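Local coordinates for protein KLLA0F12672p (Kluyveromyces lactis, PDB 4M3O) that probably dephosphorylates the C-terminal domain of RNA polymerase II, its zinc-binding N-terminal domain being the part present here, at residues 121-126 and 147-152. Sequence-based numbering, arbitrary orientation.
Sequences QFYQFQ and SEIQLL
The carboxamide of Gln126 pairs with both backbone groups of Gln150, much as a neighbouring β-strand would. Its OE1 accepts from Gln150 N at 2.8 Å, and its NE2 donates to Gln150 O at 2.7 Å, both bonds nearly straight. Glutamine suits this place because one flat group carries acceptor and donor together. The second NE2 hydrogen goes to Phe122 O, 2.9 Å from NE2 and in the amide plane, although the nitrogen stands above the plane of that carbonyl; three bonds thus fix the amide's rotation. A leucine here would probably leave Gln150 N, Gln150 O and Phe122 O without these partners. The contact lays the extended, irregular segment 147-152 along the C-terminal turn of helix 114-125, which belongs to the Rtr1/RPAP2 family region and supplies the zinc ligand His116. CG anti to the backbone N (chi1 -173°) carries the flat Phe122 ring toward 147-152, where it offers a face to Leu152 CB, a CH-pi contact 4.0 Å from the ring centroid, and an edge, at CE1, to Gln150 O at 3.2 Å. The apolar branches Leu151 CD2, 3.5 Å from Tyr123 CD1, and Ile149 CG2 suit the buried Tyr123 ring, whose OH hydrogen-bonds to Met49 O in helix 46-52.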
ATOM      1  N   GLN A 121       6.677   6.745  -6.618  1.00 28.13           N
ATOM      2  CA  GLN A 121       8.034   6.243  -6.855  1.00 31.46           C
ATOM      3  C   GLN A 121       8.976   6.351  -5.606  1.00 33.70           C
ATOM      4  O   GLN A 121       9.685   5.404  -5.244  1.00 33.91           O
ATOM      5  CB  GLN A 121       8.704   7.168  -7.890  1.00 32.99           C
ATOM      6  CG  GLN A 121       8.173   6.992  -9.286  1.00 36.75           C
ATOM      7  CD  GLN A 121       9.039   7.773 -10.274  1.00 40.16           C
ATOM      8  OE1 GLN A 121       9.253   8.974 -10.124  1.00 32.99           O
ATOM      9  NE2 GLN A 121       9.606   7.070 -11.221  1.00 40.16           N
ATOM     10  N   PHE A 122       8.921   7.510  -4.957  1.00 30.40           N
ATOM     11  CA  PHE A 122       9.715   7.786  -3.772  1.00 32.38           C
ATOM     12  C   PHE A 122       9.417   6.741  -2.706  1.00 33.25           C
ATOM     13  O   PHE A 122      10.341   6.151  -2.099  1.00 27.46           O
ATOM     14  CB  PHE A 122       9.408   9.199  -3.280  1.00 32.46           C
ATOM     15  CG  PHE A 122      10.288   9.690  -2.149  1.00 32.97           C
ATOM     16  CD1 PHE A 122       9.921   9.501  -0.825  1.00 35.21           C
ATOM     17  CD2 PHE A 122      11.483  10.406  -2.395  1.00 39.75           C
ATOM     18  CE1 PHE A 122      10.708  10.012   0.224  1.00 32.75           C
ATOM     19  CE2 PHE A 122      12.295  10.872  -1.334  1.00 37.51           C
ATOM     20  CZ  PHE A 122      11.880  10.679  -0.030  1.00 35.41           C
ATOM     21  N   TYR A 123       8.129   6.480  -2.500  1.00 32.12           N
ATOM     22  CA  TYR A 123       7.723   5.465  -1.520  1.00 29.64           C
ATOM     23  C   TYR A 123       8.163   4.066  -1.962  1.00 29.72           C
ATOM     24  O   TYR A 123       8.683   3.322  -1.166  1.00 30.59           O
ATOM     25  CB  TYR A 123       6.222   5.518  -1.319  1.00 31.35           C
ATOM     26  CG  TYR A 123       5.628   4.622  -0.285  1.00 30.82           C
ATOM     27  CD1 TYR A 123       5.747   4.916   1.071  1.00 31.38           C
ATOM     28  CD2 TYR A 123       4.908   3.488  -0.657  1.00 34.57           C
ATOM     29  CE1 TYR A 123       5.178   4.080   2.014  1.00 31.55           C
ATOM     30  CE2 TYR A 123       4.303   2.652   0.287  1.00 36.98           C
ATOM     31  CZ  TYR A 123       4.454   2.958   1.635  1.00 33.12           C
ATOM     32  OH  TYR A 123       3.834   2.155   2.569  1.00 30.14           O
ATOM     33  N   GLN A 124       7.929   3.713  -3.229  1.00 30.16           N
ATOM     34  CA  GLN A 124       8.216   2.369  -3.730  1.00 31.44           C
ATOM     35  C   GLN A 124       9.671   2.076  -3.674  1.00 31.67           C
ATOM     36  O   GLN A 124      10.066   0.962  -3.295  1.00 34.32           O
ATOM     37  CB  GLN A 124       7.699   2.172  -5.165  1.00 34.82           C
ATOM     38  CG  GLN A 124       7.964   0.762  -5.603  1.00 37.96           C
ATOM     39  CD  GLN A 124       7.705   0.522  -7.056  1.00 41.05           C
ATOM     40  OE1 GLN A 124       8.155   1.274  -7.869  1.00 39.66           O
ATOM     41  NE2 GLN A 124       7.032  -0.587  -7.386  1.00 37.88           N
ATOM     42  N   PHE A 125      10.495   3.043  -4.099  1.00 30.93           N
ATOM     43  CA  PHE A 125      11.952   2.856  -4.027  1.00 35.50           C
ATOM     44  C   PHE A 125      12.430   2.409  -2.643  1.00 31.70           C
ATOM     45  O   PHE A 125      13.443   1.724  -2.545  1.00 35.15           O
ATOM     46  CB  PHE A 125      12.696   4.150  -4.396  1.00 35.52           C
ATOM     47  CG  PHE A 125      12.527   4.563  -5.816  1.00 41.32           C
ATOM     48  CD1 PHE A 125      12.344   3.648  -6.801  1.00 45.94           C
ATOM     49  CD2 PHE A 125      12.638   5.895  -6.164  1.00 44.57           C
ATOM     50  CE1 PHE A 125      12.205   4.040  -8.126  1.00 58.16           C
ATOM     51  CE2 PHE A 125      12.514   6.308  -7.464  1.00 45.01           C
ATOM     52  CZ  PHE A 125      12.310   5.376  -8.465  1.00 51.16           C
ATOM     53  N   GLN A 126      11.705   2.739  -1.582  1.00 29.98           N
ATOM     54  CA  GLN A 126      12.202   2.377  -0.277  1.00 32.09           C
ATOM     55  C   GLN A 126      11.655   1.034   0.205  1.00 34.89           C
ATOM     56  O   GLN A 126      12.015   0.579   1.243  1.00 33.60           O
ATOM     57  CB  GLN A 126      11.814   3.435   0.757  1.00 33.58           C
ATOM     58  CG  GLN A 126      12.393   4.817   0.450  1.00 32.62           C
ATOM     59  CD  GLN A 126      11.693   5.840   1.312  1.00 32.63           C
ATOM     60  OE1 GLN A 126      11.967   5.926   2.468  1.00 32.85           O
ATOM     61  NE2 GLN A 126      10.777   6.605   0.753  1.00 34.07           N
ATOM     62  N   SER A 147      14.163   0.355   9.249  1.00 66.44           N
ATOM     63  CA  SER A 147      14.400   1.742   8.927  1.00 60.45           C
ATOM     64  C   SER A 147      13.082   2.418   8.778  1.00 55.94           C
ATOM     65  O   SER A 147      12.094   1.772   8.547  1.00 55.43           O
ATOM     66  CB  SER A 147      15.202   1.885   7.660  1.00 59.47           C
ATOM     67  OG  SER A 147      14.509   1.358   6.566  1.00 63.27           O
ATOM     68  N   GLU A 148      13.067   3.720   8.931  1.00 47.67           N
ATOM     69  CA  GLU A 148      11.836   4.443   8.848  1.00 51.08           C
ATOM     70  C   GLU A 148      11.662   4.958   7.452  1.00 45.72           C
ATOM     71  O   GLU A 148      12.535   5.573   6.906  1.00 41.94           O
ATOM     72  CB  GLU A 148      11.803   5.584   9.836  1.00 61.69           C
ATOM     73  CG  GLU A 148      10.971   6.745   9.347  1.00 77.21           C
ATOM     74  CD  GLU A 148       9.626   6.866  10.016  1.00 81.27           C
ATOM     75  OE1 GLU A 148       9.397   7.833  10.762  1.00 95.89           O
ATOM     76  OE2 GLU A 148       8.778   6.001   9.775  1.00 81.52           O
ATOM     77  N   ILE A 149      10.513   4.674   6.884  1.00 39.60           N
ATOM     78  CA  ILE A 149      10.232   4.975   5.503  1.00 40.87           C
ATOM     79  C   ILE A 149       9.931   6.473   5.484  1.00 35.23           C
ATOM     80  O   ILE A 149       9.325   6.969   6.411  1.00 40.34           O
ATOM     81  CB  ILE A 149       9.023   4.150   4.943  1.00 46.80           C
ATOM     82  CG1 ILE A 149       9.219   2.664   5.188  1.00 55.84           C
ATOM     83  CG2 ILE A 149       8.869   4.336   3.432  1.00 43.58           C
ATOM     84  CD1 ILE A 149      10.471   2.019   4.606  1.00 64.18           C
ATOM     85  N   GLN A 150      10.353   7.150   4.428  1.00 33.38           N
ATOM     86  CA  GLN A 150      10.203   8.601   4.272  1.00 36.41           C
ATOM     87  C   GLN A 150       9.095   8.846   3.235  1.00 34.43           C
ATOM     88  O   GLN A 150       9.042   8.130   2.225  1.00 33.21           O
ATOM     89  CB  GLN A 150      11.458   9.174   3.665  1.00 34.90           C
ATOM     90  CG  GLN A 150      12.765   8.888   4.338  1.00 41.79           C
ATOM     91  CD  GLN A 150      12.824   9.698   5.578  1.00 42.98           C
ATOM     92  OE1 GLN A 150      13.021  10.946   5.555  1.00 35.08           O
ATOM     93  NE2 GLN A 150      12.492   9.028   6.664  1.00 46.23           N
ATOM     94  N   LEU A 151       8.288   9.868   3.451  1.00 34.21           N
ATOM     95  CA  LEU A 151       7.222  10.219   2.503  1.00 35.00           C
ATOM     96  C   LEU A 151       7.552  11.580   1.871  1.00 33.70           C
ATOM     97  O   LEU A 151       7.929  12.481   2.549  1.00 27.87           O
ATOM     98  CB  LEU A 151       5.895  10.361   3.251  1.00 35.31           C
ATOM     99  CG  LEU A 151       5.389   9.055   3.830  1.00 37.48           C
ATOM    100  CD1 LEU A 151       4.033   9.277   4.454  1.00 45.16           C
ATOM    101  CD2 LEU A 151       5.297   7.956   2.828  1.00 40.19           C
ATOM    102  N   LEU A 152       7.383  11.733   0.589  1.00 29.14           N
ATOM    103  CA  LEU A 152       7.679  12.971  -0.060  1.00 34.07           C
ATOM    104  C   LEU A 152       6.539  13.963   0.020  1.00 35.12           C
ATOM    105  O   LEU A 152       5.451  13.647  -0.358  1.00 36.37           O
ATOM    106  CB  LEU A 152       7.998  12.683  -1.507  1.00 32.23           C
ATOM    107  CG  LEU A 152       8.231  13.856  -2.418  1.00 35.44           C
ATOM    108  CD1 LEU A 152       9.471  14.603  -1.991  1.00 34.59           C
ATOM    109  CD2 LEU A 152       8.344  13.383  -3.834  1.00 34.94           C
TER